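Nitrite oxidoreductase subunit A (Kuenenia stuttgartiensis, PDB 7B04) belongs to the molybdopterin oxidoreductase family and holds a molybdenum atom, two MD1 groups and an iron/sulfur cluster (SF4). Local coordinates at residues L135-W140 / G165-L170; I688-F693 / S1025-V1030; F383-R388 / T825-A830; D390-V395 / Q829-E834. One frame throughout, in Å; residues are numbered along the deposited sequence.

In the fold
Contact 1 comes first from the N terminus. It closes a short, partly helical loop by pairing strands 135-137 and 169-171, before any other contact opens. Contacts 3 and 4 open at 383-388 and 390-395. Both close more than 400 residues later on the overlapping segments 825-830 and 829-834, sharing Gln-829 and Ala-830. They join strand 386-388 and its flanking loops to the loop before helix 835-840. Contact 2 opens at 688-693 and closes at 1025-1030, so it crosses both. Contacts 1 and 2 touch through Arg-137 with Asp-692 and tie the seven-stranded mixed sheet to helix 1027-1033. Contacts 3 and 4 lie on the opposite side of the chain's centre, their centres about 51 to 58 Å from those of contacts 1 and 2.

Contact 1 of 4, residues L135-W140 / G165-L170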
loop_
_atom_site.group_PDB
_atom_site.type_symbol
_atom_site.label_atom_id
_atom_site.label_comp_id
_atom_site.label_asym_id
_atom_site.label_seq_id
_atom_site.Cartn_x
_atom_site.Cartn_y
_atom_site.Cartn_z
ATOM N N LEU B 135 8.359 -18.521 22.228
ATOM C CA LEU B 135 8.103 -17.708 23.407
ATOM C C LEU B 135 7.005 -18.333 24.255
ATOM O O LEU B 135 6.017 -18.855 23.729
ATOM C CB LEU B 135 7.697 -16.283 23.020
ATOM C CG LEU B 135 8.749 -15.418 22.331
ATOM C CD1 LEU B 135 8.132 -14.110 21.859
ATOM C CD2 LEU B 135 9.905 -15.159 23.274
ATOM N N ILE B 136 7.190 -18.275 25.571
ATOM C CA ILE B 136 6.170 -18.660 26.537
ATOM C C ILE B 136 6.098 -17.566 27.593
ATOM O O ILE B 136 7.128 -17.025 28.012
ATOM C CB ILE B 136 6.466 -20.038 27.172
ATOM C CG1 ILE B 136 5.352 -20.436 28.143
ATOM C CG2 ILE B 136 7.823 -20.043 27.865
ATOM C CD1 ILE B 136 5.461 -21.860 28.646
ATOM N N ARG B 137 4.883 -17.227 28.011
ATOM C CA ARG B 137 4.699 -16.159 28.983
ATOM C C ARG B 137 5.045 -16.655 30.380
ATOM O O ARG B 137 4.727 -17.790 30.749
ATOM C CB ARG B 137 3.265 -15.634 28.943
ATOM C CG ARG B 137 3.058 -14.368 29.756
ATOM C CD ARG B 137 1.645 -13.850 29.594
ATOM N NE ARG B 137 0.673 -14.858 29.997
ATOM C CZ ARG B 137 0.320 -15.097 31.255
ATOM N NH1 ARG B 137 0.852 -14.396 32.249
ATOM N NH2 ARG B 137 -0.568 -16.039 31.518
ATOM N N LYS B 138 5.705 -15.792 31.155
ATOM C CA LYS B 138 6.195 -16.192 32.470
ATOM C C LYS B 138 5.051 -16.608 33.389
ATOM O O LYS B 138 5.132 -17.636 34.071
ATOM C CB LYS B 138 7.002 -15.056 33.099
ATOM C CG LYS B 138 7.632 -15.419 34.436
ATOM C CD LYS B 138 8.371 -14.241 35.049
ATOM C CE LYS B 138 9.115 -14.657 36.308
ATOM N NZ LYS B 138 8.185 -15.096 37.386
ATOM N N GLY B 139 3.971 -15.827 33.415
ATOM C CA GLY B 139 2.867 -16.161 34.299
ATOM C C GLY B 139 2.032 -17.345 33.862
ATOM O O GLY B 139 1.135 -17.751 34.607
ATOM N N TRP B 140 2.325 -17.937 32.707
ATOM C CA TRP B 140 1.668 -19.174 32.308
ATOM C C TRP B 140 2.554 -20.379 32.563
ATOM O O TRP B 140 2.069 -21.421 33.016
ATOM C CB TRP B 140 1.275 -19.137 30.829
ATOM C CG TRP B 140 0.289 -20.207 30.460
ATOM C CD1 TRP B 140 -1.069 -20.086 30.399
ATOM C CD2 TRP B 140 0.586 -21.569 30.121
ATOM N NE1 TRP B 140 -1.635 -21.284 30.034
ATOM C CE2 TRP B 140 -0.641 -22.211 29.858
ATOM C CE3 TRP B 140 1.769 -22.307 30.009
ATOM C CZ2 TRP B 140 -0.718 -23.553 29.491
ATOM C CZ3 TRP B 140 1.690 -23.639 29.649
ATOM C CH2 TRP B 140 0.456 -24.248 29.392
ATOM N N GLY B 165 -0.296 -7.886 29.670
ATOM C CA GLY B 165 0.518 -6.952 28.920
ATOM C C GLY B 165 1.660 -6.373 29.726
ATOM O O GLY B 165 2.511 -5.660 29.185
ATOM N N ASN B 166 1.687 -6.671 31.024
ATOM C CA ASN B 166 2.787 -6.282 31.894
ATOM C C ASN B 166 3.579 -7.484 32.389
ATOM O O ASN B 166 4.413 -7.341 33.290
ATOM C CB ASN B 166 2.265 -5.461 33.075
ATOM C CG ASN B 166 1.705 -4.121 32.645
ATOM O OD1 ASN B 166 0.508 -3.864 32.775
ATOM N ND2 ASN B 166 2.570 -3.259 32.122
ATOM N N ASP B 167 3.341 -8.662 31.819
ATOM C CA ASP B 167 4.134 -9.841 32.117
ATOM C C ASP B 167 5.279 -9.926 31.110
ATOM O O ASP B 167 5.465 -9.040 30.275
ATOM C CB ASP B 167 3.251 -11.089 32.092
ATOM C CG ASP B 167 3.869 -12.263 32.824
ATOM O OD1 ASP B 167 5.004 -12.128 33.326
ATOM O OD2 ASP B 167 3.213 -13.321 32.903
ATOM N N GLU B 168 6.058 -10.999 31.176
ATOM C CA GLU B 168 7.244 -11.138 30.344
ATOM C C GLU B 168 7.141 -12.381 29.474
ATOM O O GLU B 168 6.697 -13.439 29.932
ATOM C CB GLU B 168 8.511 -11.205 31.202
ATOM C CG GLU B 168 9.799 -11.178 30.399
ATOM C CD GLU B 168 11.033 -11.184 31.275
ATOM O OE1 GLU B 168 10.880 -11.244 32.514
ATOM O OE2 GLU B 168 12.154 -11.129 30.727
ATOM N N LEU B 169 7.555 -12.245 28.217
ATOM C CA LEU B 169 7.628 -13.367 27.292
ATOM C C LEU B 169 9.049 -13.917 27.310
ATOM O O LEU B 169 9.996 -13.222 26.926
ATOM C CB LEU B 169 7.227 -12.935 25.884
ATOM C CG LEU B 169 5.759 -12.537 25.724
ATOM C CD1 LEU B 169 5.515 -11.921 24.359
ATOM C CD2 LEU B 169 4.849 -13.736 25.946
ATOM N N LEU B 170 9.193 -15.160 27.754
ATOM C CA LEU B 170 10.486 -15.801 27.936
ATOM C C LEU B 170 10.808 -16.718 26.762
ATOM O O LEU B 170 9.920 -17.207 26.060
ATOM C CB LEU B 170 10.506 -16.596 29.244
ATOM C CG LEU B 170 10.206 -15.779 30.502
ATOM C CD1 LEU B 170 10.104 -16.684 31.721
ATOM C CD2 LEU B 170 11.268 -14.707 30.708
#
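Ile-136 and Leu-170 form an antiparallel hydrogen-bonded pair that adds strand 169-171 to the border of a mixed sheet. Ile-136 N donates to Leu-170 O at 3.0 Å, and Leu-170 N donates back to Ile-136 O at 2.8 Å. The next pair, Arg-137 with Leu-169, is non-hydrogen-bonded, and its side chains go to the opposite face from those of Ile-136 and Leu-170. There Leu-169 CD2 packs on Arg-137 CB at 3.9 Å. Past the paired residues, Lys-138 N donates to Glu-168 O at 2.8 Å as the helix begins. Leu-170 CD1 lies against Lys-138 CB at 3.8 Å.

Asp-167 reaches the first turn of helix 138-145. Its CG, anti to the backbone N (chi1 -161°), points the carboxylate group at the helix start. OD2 accepts from Gly-139 N at 2.7 Å, through the lone pair on the side of OD1. The same oxygen makes a salt bridge with Arg-137 NH1 at 2.7 Å. The hydrogen bond within it is weak, and the guanidinium and carboxylate planes are 63° apart. OD2 thus joins the start of the helix to the arginine beside it.

Arg-137 has a second acidic partner, Asp-692, through NE. Backbone bonds from Leu-135 to Ala-694 and from Arg-137 to Asp-692 join strand 135-137 to strand 693-696 and its approach, while Ile-136 rests on Tyr-180 of helix 174-191.

Contact 2 of 4, residues I688-F693 / S1025-V1030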
loop_
_atom_site.group_PDB
_atom_site.type_symbol
_atom_site.label_atom_id
_atom_site.label_comp_id
_atom_site.label_asym_id
_atom_site.label_seq_id
_atom_site.Cartn_x
_atom_site.Cartn_y
_atom_site.Cartn_z
ATOM N N ILE B 688 0.805 -11.530 20.065
ATOM C CA ILE B 688 1.738 -12.315 20.867
ATOM C C ILE B 688 1.951 -11.638 22.216
ATOM O O ILE B 688 2.076 -12.302 23.255
ATOM C CB ILE B 688 3.081 -12.503 20.127
ATOM C CG1 ILE B 688 3.099 -13.740 19.226
ATOM C CG2 ILE B 688 4.245 -12.584 21.109
ATOM C CD1 ILE B 688 2.107 -13.703 18.108
ATOM N N GLU B 689 1.939 -10.304 22.223
ATOM C CA GLU B 689 2.157 -9.552 23.454
ATOM C C GLU B 689 1.068 -9.821 24.480
ATOM O O GLU B 689 1.304 -9.683 25.686
ATOM C CB GLU B 689 2.234 -8.057 23.142
ATOM C CG GLU B 689 3.623 -7.554 22.799
ATOM C CD GLU B 689 4.288 -6.849 23.965
ATOM O OE1 GLU B 689 4.656 -7.528 24.948
ATOM O OE2 GLU B 689 4.434 -5.611 23.902
ATOM N N TYR B 690 -0.124 -10.200 24.028
ATOM C CA TYR B 690 -1.223 -10.559 24.914
ATOM C C TYR B 690 -1.590 -12.036 24.786
ATOM O O TYR B 690 -2.746 -12.415 24.985
ATOM C CB TYR B 690 -2.441 -9.678 24.639
ATOM C CG TYR B 690 -2.323 -8.268 25.181
ATOM C CD1 TYR B 690 -2.571 -7.996 26.521
ATOM C CD2 TYR B 690 -1.974 -7.208 24.353
ATOM C CE1 TYR B 690 -2.469 -6.710 27.021
ATOM C CE2 TYR B 690 -1.869 -5.919 24.844
ATOM C CZ TYR B 690 -2.117 -5.676 26.179
ATOM O OH TYR B 690 -2.014 -4.396 26.672
ATOM N N ALA B 691 -0.615 -12.877 24.459
ATOM C CA ALA B 691 -0.798 -14.316 24.320
ATOM C C ALA B 691 0.051 -15.052 25.352
ATOM O O ALA B 691 0.826 -14.450 26.100
ATOM C CB ALA B 691 -0.445 -14.781 22.905
ATOM N N ASP B 692 -0.103 -16.375 25.382
ATOM C CA ASP B 692 0.655 -17.226 26.289
ATOM C C ASP B 692 1.771 -17.991 25.597
ATOM O O ASP B 692 2.768 -18.330 26.243
ATOM C CB ASP B 692 -0.272 -18.234 26.978
ATOM C CG ASP B 692 -1.297 -17.571 27.877
ATOM O OD1 ASP B 692 -0.990 -16.507 28.455
ATOM O OD2 ASP B 692 -2.412 -18.117 28.004
ATOM N N PHE B 693 1.631 -18.265 24.302
ATOM C CA PHE B 693 2.659 -18.939 23.524
ATOM C C PHE B 693 2.892 -18.196 22.218
ATOM O O PHE B 693 2.002 -17.515 21.701
ATOM C CB PHE B 693 2.275 -20.389 23.214
ATOM C CG PHE B 693 2.419 -21.320 24.379
ATOM C CD1 PHE B 693 3.628 -21.939 24.643
ATOM C CD2 PHE B 693 1.340 -21.586 25.205
ATOM C CE1 PHE B 693 3.760 -22.803 25.711
ATOM C CE2 PHE B 693 1.466 -22.449 26.275
ATOM C CZ PHE B 693 2.678 -23.058 26.528
ATOM N N SER B 1025 -1.942 -0.066 20.385
ATOM C CA SER B 1025 -1.267 0.335 21.610
ATOM C C SER B 1025 -1.453 -0.730 22.679
ATOM O O SER B 1025 -2.579 -1.140 22.977
ATOM C CB SER B 1025 -1.810 1.678 22.098
ATOM O OG SER B 1025 -1.611 2.695 21.132
ATOM N N SER B 1026 -0.346 -1.181 23.252
ATOM C CA SER B 1026 -0.349 -2.142 24.341
ATOM C C SER B 1026 0.095 -1.445 25.620
ATOM O O SER B 1026 0.399 -0.249 25.630
ATOM C CB SER B 1026 0.554 -3.333 24.014
ATOM O OG SER B 1026 1.918 -2.951 23.999
ATOM N N ASP B 1027 0.115 -2.205 26.715
ATOM C CA ASP B 1027 0.585 -1.656 27.982
ATOM C C ASP B 1027 2.019 -1.158 27.862
ATOM O O ASP B 1027 2.306 0.012 28.140
ATOM C CB ASP B 1027 0.475 -2.711 29.085
ATOM C CG ASP B 1027 -0.961 -2.997 29.479
ATOM O OD1 ASP B 1027 -1.797 -2.072 29.401
ATOM O OD2 ASP B 1027 -1.252 -4.147 29.868
ATOM N N LYS B 1028 2.925 -2.023 27.397
ATOM C CA LYS B 1028 4.347 -1.692 27.383
ATOM C C LYS B 1028 4.676 -0.578 26.398
ATOM O O LYS B 1028 5.585 0.220 26.656
ATOM C CB LYS B 1028 5.166 -2.940 27.069
ATOM C CG LYS B 1028 5.108 -3.977 28.168
ATOM C CD LYS B 1028 5.845 -5.238 27.781
ATOM C CE LYS B 1028 5.707 -6.281 28.868
ATOM N NZ LYS B 1028 6.335 -7.575 28.490
ATOM N N THR B 1029 3.970 -0.507 25.268
ATOM C CA THR B 1029 4.225 0.581 24.329
ATOM C C THR B 1029 3.847 1.921 24.946
ATOM O O THR B 1029 4.539 2.924 24.738
ATOM C CB THR B 1029 3.469 0.354 23.019
ATOM O OG1 THR B 1029 2.064 0.258 23.280
ATOM C CG2 THR B 1029 3.947 -0.919 22.341
ATOM N N VAL B 1030 2.747 1.955 25.701
ATOM C CA VAL B 1030 2.367 3.173 26.409
ATOM C C VAL B 1030 3.380 3.497 27.504
ATOM O O VAL B 1030 3.755 4.662 27.687
ATOM C CB VAL B 1030 0.938 3.044 26.968
ATOM C CG1 VAL B 1030 0.601 4.234 27.851
ATOM C CG2 VAL B 1030 -0.065 2.927 25.829
#
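Tyr-690 meets Ser-1026 obliquely, with CE2 3.6 Å from Ser-1026 CB. The phenol ends at the start of helix 1027-1033, where Asp-1027 N donates to Tyr-690 OH at 3.1 Å with an angle of 142° at the hydrogen. The Asp-1027 carboxylate comes to the edge of the ring, near its plane, with OD2 3.3 Å from Tyr-690 OH. The carboxylate plane is turned 69° from the ring.

Glu-689 and Tyr-690 are the two central residues of a type I turn from Ile-688 to Ala-691. The turn presents both side chains to the same helix end. The Glu-689 chain bends at chi2 (-101°), which turns its CD out of the extended line. OE1 of Glu-689 lies 3.8 Å from Lys-1028 CD and makes a long salt bridge with Lys-1028 NZ at 3.9 Å. The firmer partners lie elsewhere: Glu-689 OE2 bonds to Ser-1043 OG, and Lys-1028 NZ to Asp-167 O.

Ser-1026 stands at the N-cap position. Its backbone N is taken up by Thr-1029 OG1 at 2.8 Å.

The tyrosine hydroxyl therefore serves as a side-chain acceptor for an amide in the helix's first turn. The ion pair is distant, so its attraction is probably modest. The positive end of the helix dipole may favour the charged form of Asp-1027.

Contact 3 of 4, residues F383-R388 / T825-A830; sequences FPLLIR and TGRLQA
Leu-385 divides its two methyl groups between two residues of the 825-830 loop. CD1 lies over one face of the Arg-827 guanidinium, but its closest approach is to the methylene before it, Arg-827 CD at 3.7 Å. Arg-827 NE is 3.9 Å from the same methyl. The other branch, CD2, meets Thr-825 CG2 at 3.7 Å. The Leu-385 side chain crosses both partners obliquely.

Arg-827 is extended from CG to NE, with CD anti (chi2 162°). Beyond the bend at NE its NH2 comes within 3.8 Å of Pro-384 CG, at a slant to the guanidinium plane. NH2 also donates to the carbonyls of Lys-378 and Thr-381, so the polar end is held while the hydrocarbon part is packed.

No hydrogen bond joins the two segments. The contact is largely packing of hydrocarbon groups, with the arginine's guanidinium against Leu-385 and Pro-384. It joins the lead-in to strand 386-388, a border strand of a three-stranded antiparallel sheet, to a loop that precedes helix 835-840. Within that loop, Thr-825 N donates to Gln-829 OE1 at 3.1 Å, nearly along the C=O axis. This bond ties the glutamine side chain back to the start of the 825-830 loop.

At the start of the 383-388 segment, Phe-383 directs its CZ at Ala-830 CB, 4.0 Å away and oblique to the ring. Leu-481 and Leu-482 of helix 481-488 and Leu-548 of helix 544-548 also pack on this phenyl group.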
loop_
_atom_site.group_PDB
_atom_site.type_symbol
_atom_site.label_atom_id
_atom_site.label_comp_id
_atom_site.label_asym_id
_atom_site.label_seq_id
_atom_site.Cartn_x
_atom_site.Cartn_y
_atom_site.Cartn_z
ATOM N N PHE B 383 -39.343 -13.573 -9.864
ATOM C CA PHE B 383 -40.422 -12.600 -10.030
ATOM C C PHE B 383 -41.711 -13.219 -10.564
ATOM O O PHE B 383 -42.786 -12.862 -10.051
ATOM C CB PHE B 383 -39.986 -11.458 -10.959
ATOM C CG PHE B 383 -39.178 -10.387 -10.287
ATOM C CD1 PHE B 383 -39.753 -9.535 -9.360
ATOM C CD2 PHE B 383 -37.848 -10.209 -10.615
ATOM C CE1 PHE B 383 -39.003 -8.541 -8.756
ATOM C CE2 PHE B 383 -37.094 -9.222 -10.018
ATOM C CZ PHE B 383 -37.672 -8.386 -9.087
ATOM N N PRO B 384 -41.698 -14.120 -11.557
ATOM C CA PRO B 384 -42.966 -14.711 -12.009
ATOM C C PRO B 384 -43.642 -15.576 -10.960
ATOM O O PRO B 384 -44.859 -15.778 -11.046
ATOM C CB PRO B 384 -42.554 -15.540 -13.234
ATOM C CG PRO B 384 -41.107 -15.816 -13.033
ATOM C CD PRO B 384 -40.571 -14.576 -12.394
ATOM N N LEU B 385 -42.897 -16.113 -9.997
ATOM C CA LEU B 385 -43.483 -16.989 -8.990
ATOM C C LEU B 385 -44.495 -16.220 -8.137
ATOM O O LEU B 385 -44.265 -15.070 -7.766
ATOM C CB LEU B 385 -42.372 -17.592 -8.121
ATOM C CG LEU B 385 -41.673 -18.832 -8.697
ATOM C CD1 LEU B 385 -40.748 -18.486 -9.861
ATOM C CD2 LEU B 385 -40.910 -19.572 -7.610
ATOM N N LEU B 386 -45.646 -16.855 -7.897
ATOM C CA LEU B 386 -46.808 -16.281 -7.165
ATOM C C LEU B 386 -46.626 -16.370 -5.646
ATOM O O LEU B 386 -46.155 -17.407 -5.178
ATOM C CB LEU B 386 -48.060 -17.030 -7.623
ATOM C CG LEU B 386 -48.544 -16.696 -9.032
ATOM C CD1 LEU B 386 -50.035 -16.896 -9.165
ATOM C CD2 LEU B 386 -48.208 -15.273 -9.389
ATOM N N ILE B 387 -47.051 -15.331 -4.916
ATOM C CA ILE B 387 -46.900 -15.282 -3.431
ATOM C C ILE B 387 -48.263 -15.211 -2.754
ATOM O O ILE B 387 -49.040 -14.335 -3.088
ATOM C CB ILE B 387 -46.054 -14.086 -2.964
ATOM C CG1 ILE B 387 -44.925 -13.753 -3.932
ATOM C CG2 ILE B 387 -45.519 -14.333 -1.573
ATOM C CD1 ILE B 387 -43.577 -14.001 -3.348
ATOM N N ARG B 388 -48.473 -16.098 -1.786
ATOM C CA ARG B 388 -49.705 -16.174 -0.973
ATOM C C ARG B 388 -49.738 -14.996 -0.005
ATOM O O ARG B 388 -48.718 -14.611 0.525
ATOM C CB ARG B 388 -49.737 -17.502 -0.222
ATOM C CG ARG B 388 -50.950 -17.699 0.663
ATOM C CD ARG B 388 -51.279 -19.166 0.611
ATOM N NE ARG B 388 -51.608 -19.730 1.902
ATOM C CZ ARG B 388 -52.041 -20.957 2.068
ATOM N NH1 ARG B 388 -52.309 -21.409 3.273
ATOM N NH2 ARG B 388 -52.204 -21.739 1.027
ATOM N N THR B 825 -35.731 -21.933 -4.916
ATOM C CA THR B 825 -36.439 -21.927 -6.191
ATOM C C THR B 825 -35.556 -22.264 -7.385
ATOM O O THR B 825 -36.081 -22.438 -8.489
ATOM C CB THR B 825 -37.092 -20.561 -6.440
ATOM O OG1 THR B 825 -36.079 -19.556 -6.572
ATOM C CG2 THR B 825 -38.033 -20.193 -5.300
ATOM N N GLY B 826 -34.244 -22.368 -7.202
ATOM C CA GLY B 826 -33.375 -22.525 -8.352
ATOM C C GLY B 826 -33.278 -21.285 -9.204
ATOM O O GLY B 826 -32.872 -21.369 -10.367
ATOM N N ARG B 827 -33.653 -20.133 -8.649
ATOM C CA ARG B 827 -33.723 -18.878 -9.379
ATOM C C ARG B 827 -33.145 -17.769 -8.520
ATOM O O ARG B 827 -33.001 -17.904 -7.302
ATOM C CB ARG B 827 -35.163 -18.534 -9.760
ATOM C CG ARG B 827 -35.757 -19.421 -10.824
ATOM C CD ARG B 827 -37.267 -19.300 -10.819
ATOM N NE ARG B 827 -37.861 -19.969 -11.968
ATOM C CZ ARG B 827 -38.235 -19.342 -13.077
ATOM N NH1 ARG B 827 -38.765 -20.028 -14.074
ATOM N NH2 ARG B 827 -38.076 -18.031 -13.189
ATOM N N LEU B 828 -32.782 -16.681 -9.182
ATOM C CA LEU B 828 -32.273 -15.522 -8.436
ATOM C C LEU B 828 -33.451 -15.049 -7.598
ATOM O O LEU B 828 -34.477 -14.821 -8.188
ATOM C CB LEU B 828 -31.878 -14.457 -9.457
ATOM C CG LEU B 828 -30.758 -14.843 -10.414
ATOM C CD1 LEU B 828 -30.553 -13.772 -11.454
ATOM C CD2 LEU B 828 -29.469 -15.091 -9.664
ATOM N N GLN B 829 -33.265 -14.804 -6.305
ATOM C CA GLN B 829 -34.427 -14.444 -5.467
ATOM C C GLN B 829 -34.392 -12.996 -4.983
ATOM O O GLN B 829 -33.395 -12.569 -4.454
ATOM C CB GLN B 829 -34.529 -15.414 -4.295
ATOM C CG GLN B 829 -34.291 -16.856 -4.680
ATOM C CD GLN B 829 -35.092 -17.831 -3.858
ATOM O OE1 GLN B 829 -35.379 -18.940 -4.276
ATOM N NE2 GLN B 829 -35.468 -17.422 -2.672
ATOM N N ALA B 830 -35.492 -12.287 -5.199
ATOM C CA ALA B 830 -35.701 -10.917 -4.690
ATOM C C ALA B 830 -36.578 -10.977 -3.444
ATOM O O ALA B 830 -36.898 -9.922 -2.932
ATOM C CB ALA B 830 -36.292 -10.066 -5.768
#

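Contact 4 of 4, residues D390-V395 / Q829-E834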
loop_
_atom_site.group_PDB
_atom_site.type_symbol
_atom_site.label_atom_id
_atom_site.label_comp_id
_atom_site.label_asym_id
_atom_site.label_seq_id
_atom_site.Cartn_x
_atom_site.Cartn_y
_atom_site.Cartn_z
ATOM N N ASP B 390 -51.875 -14.912 2.901
ATOM C CA ASP B 390 -52.096 -15.258 4.307
ATOM C C ASP B 390 -50.774 -15.366 5.057
ATOM O O ASP B 390 -50.561 -14.693 6.073
ATOM C CB ASP B 390 -52.856 -16.585 4.431
ATOM C CG ASP B 390 -53.905 -16.777 3.357
ATOM O OD1 ASP B 390 -54.863 -15.979 3.307
ATOM O OD2 ASP B 390 -53.787 -17.745 2.580
ATOM N N THR B 391 -49.870 -16.208 4.561
ATOM C CA THR B 391 -48.601 -16.505 5.210
ATOM C C THR B 391 -47.420 -15.705 4.674
ATOM O O THR B 391 -46.368 -15.689 5.322
ATOM C CB THR B 391 -48.287 -18.000 5.092
ATOM O OG1 THR B 391 -48.113 -18.343 3.712
ATOM C CG2 THR B 391 -49.424 -18.823 5.675
ATOM N N LEU B 392 -47.559 -15.067 3.511
ATOM C CA LEU B 392 -46.489 -14.379 2.787
ATOM C C LEU B 392 -45.464 -15.343 2.202
ATOM O O LEU B 392 -44.407 -14.904 1.730
ATOM C CB LEU B 392 -45.781 -13.328 3.651
ATOM C CG LEU B 392 -46.692 -12.204 4.147
ATOM C CD1 LEU B 392 -45.981 -11.370 5.194
ATOM C CD2 LEU B 392 -47.157 -11.342 2.983
ATOM N N LYS B 393 -45.742 -16.643 2.225
ATOM C CA LYS B 393 -44.902 -17.626 1.564
ATOM C C LYS B 393 -45.296 -17.712 0.095
ATOM O O LYS B 393 -46.344 -17.212 -0.321
ATOM C CB LYS B 393 -45.077 -19.011 2.184
ATOM C CG LYS B 393 -44.484 -19.259 3.550
ATOM C CD LYS B 393 -44.692 -20.734 3.885
ATOM C CE LYS B 393 -44.033 -21.143 5.184
ATOM N NZ LYS B 393 -44.222 -22.602 5.420
ATOM N N ARG B 394 -44.443 -18.343 -0.707
ATOM C CA ARG B 394 -44.833 -18.598 -2.084
ATOM C C ARG B 394 -45.876 -19.704 -2.114
ATOM O O ARG B 394 -45.837 -20.647 -1.318
ATOM C CB ARG B 394 -43.662 -18.980 -2.984
ATOM C CG ARG B 394 -42.440 -18.116 -2.926
ATOM C CD ARG B 394 -41.287 -18.955 -3.416
ATOM N NE ARG B 394 -40.043 -18.600 -2.764
ATOM C CZ ARG B 394 -39.285 -17.572 -3.118
ATOM N NH1 ARG B 394 -39.638 -16.792 -4.131
ATOM N NH2 ARG B 394 -38.165 -17.329 -2.456
ATOM N N VAL B 395 -46.805 -19.581 -3.055
ATOM C CA VAL B 395 -47.889 -20.534 -3.194
ATOM C C VAL B 395 -47.318 -21.906 -3.524
ATOM O O VAL B 395 -46.333 -22.031 -4.264
ATOM C CB VAL B 395 -48.838 -20.037 -4.292
ATOM C CG1 VAL B 395 -47.999 -19.652 -5.489
ATOM C CG2 VAL B 395 -49.886 -21.081 -4.655
ATOM N N GLN B 829 -33.265 -14.804 -6.305
ATOM C CA GLN B 829 -34.427 -14.444 -5.467
ATOM C C GLN B 829 -34.392 -12.996 -4.983
ATOM O O GLN B 829 -33.395 -12.569 -4.454
ATOM C CB GLN B 829 -34.529 -15.414 -4.295
ATOM C CG GLN B 829 -34.291 -16.856 -4.680
ATOM C CD GLN B 829 -35.092 -17.831 -3.858
ATOM O OE1 GLN B 829 -35.379 -18.940 -4.276
ATOM N NE2 GLN B 829 -35.468 -17.422 -2.672
ATOM N N ALA B 830 -35.492 -12.287 -5.199
ATOM C CA ALA B 830 -35.701 -10.917 -4.690
ATOM C C ALA B 830 -36.578 -10.977 -3.444
ATOM O O ALA B 830 -36.898 -9.922 -2.932
ATOM C CB ALA B 830 -36.292 -10.066 -5.768
ATOM N N TYR B 831 -37.008 -12.176 -3.057
ATOM C CA TYR B 831 -37.940 -12.411 -1.931
ATOM C C TYR B 831 -37.489 -13.638 -1.143
ATOM O O TYR B 831 -36.978 -14.552 -1.760
ATOM C CB TYR B 831 -39.338 -12.686 -2.483
ATOM C CG TYR B 831 -40.427 -12.521 -1.460
ATOM C CD1 TYR B 831 -40.752 -11.271 -0.978
ATOM C CD2 TYR B 831 -41.101 -13.608 -0.948
ATOM C CE1 TYR B 831 -41.728 -11.099 -0.020
ATOM C CE2 TYR B 831 -42.073 -13.450 0.018
ATOM C CZ TYR B 831 -42.390 -12.193 0.477
ATOM O OH TYR B 831 -43.325 -12.014 1.439
ATOM N N ASN B 832 -37.664 -13.635 0.179
ATOM C CA ASN B 832 -37.297 -14.804 1.024
ATOM C C ASN B 832 -38.491 -15.129 1.934
ATOM O O ASN B 832 -38.843 -14.278 2.728
ATOM C CB ASN B 832 -35.950 -14.586 1.719
ATOM C CG ASN B 832 -34.748 -14.735 0.810
ATOM O OD1 ASN B 832 -34.282 -13.783 0.213
ATOM N ND2 ASN B 832 -34.216 -15.930 0.708
ATOM N N ASP B 833 -39.045 -16.344 1.854
ATOM C CA ASP B 833 -40.255 -16.659 2.605
ATOM C C ASP B 833 -39.979 -17.456 3.876
ATOM O O ASP B 833 -40.930 -17.896 4.528
ATOM C CB ASP B 833 -41.261 -17.408 1.723
ATOM C CG ASP B 833 -40.729 -18.736 1.216
ATOM O OD1 ASP B 833 -39.539 -19.038 1.444
ATOM O OD2 ASP B 833 -41.510 -19.479 0.584
ATOM N N GLU B 834 -38.715 -17.660 4.235
ATOM C CA GLU B 834 -38.392 -18.438 5.425
ATOM C C GLU B 834 -39.015 -17.792 6.663
ATOM O O GLU B 834 -39.078 -16.560 6.753
ATOM C CB GLU B 834 -36.876 -18.561 5.590
ATOM C CG GLU B 834 -36.227 -19.532 4.609
ATOM C CD GLU B 834 -35.944 -18.902 3.256
ATOM O OE1 GLU B 834 -36.153 -17.680 3.110
ATOM O OE2 GLU B 834 -35.512 -19.631 2.336
#
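Tyr-831 OH donates to Leu-392 O at 3.1 Å, on a lone pair in the carbonyl plane. The Leu-392 oxygen lies at the edge of the tyrosine ring. The tyrosine's own carbonyl is used as well: Arg-394 NH2 donates to Tyr-831 O at 3.1 Å, from 48° above the carbonyl plane.

Asp-833 adds looser bonds. Its OD2 accepts weakly from Arg-394 N at 3.4 Å and forms a long salt bridge with Arg-394 NE at 3.8 Å. The carboxylate and guanidinium planes are 65° apart.

Beyond these bonds, Asp-833 CB packs on Lys-393 CA at 3.7 Å, while the lysine chain leads away. Leu-392 CB touches Tyr-831 OH, and the tyrosine ring meets Phe-844 edge-to-face.

This is a junction of two irregular loops. One contains an ST turn, with Lys-393 N donating to Thr-391 OG1. The other ends at Glu-834, the N-cap of helix 835-840.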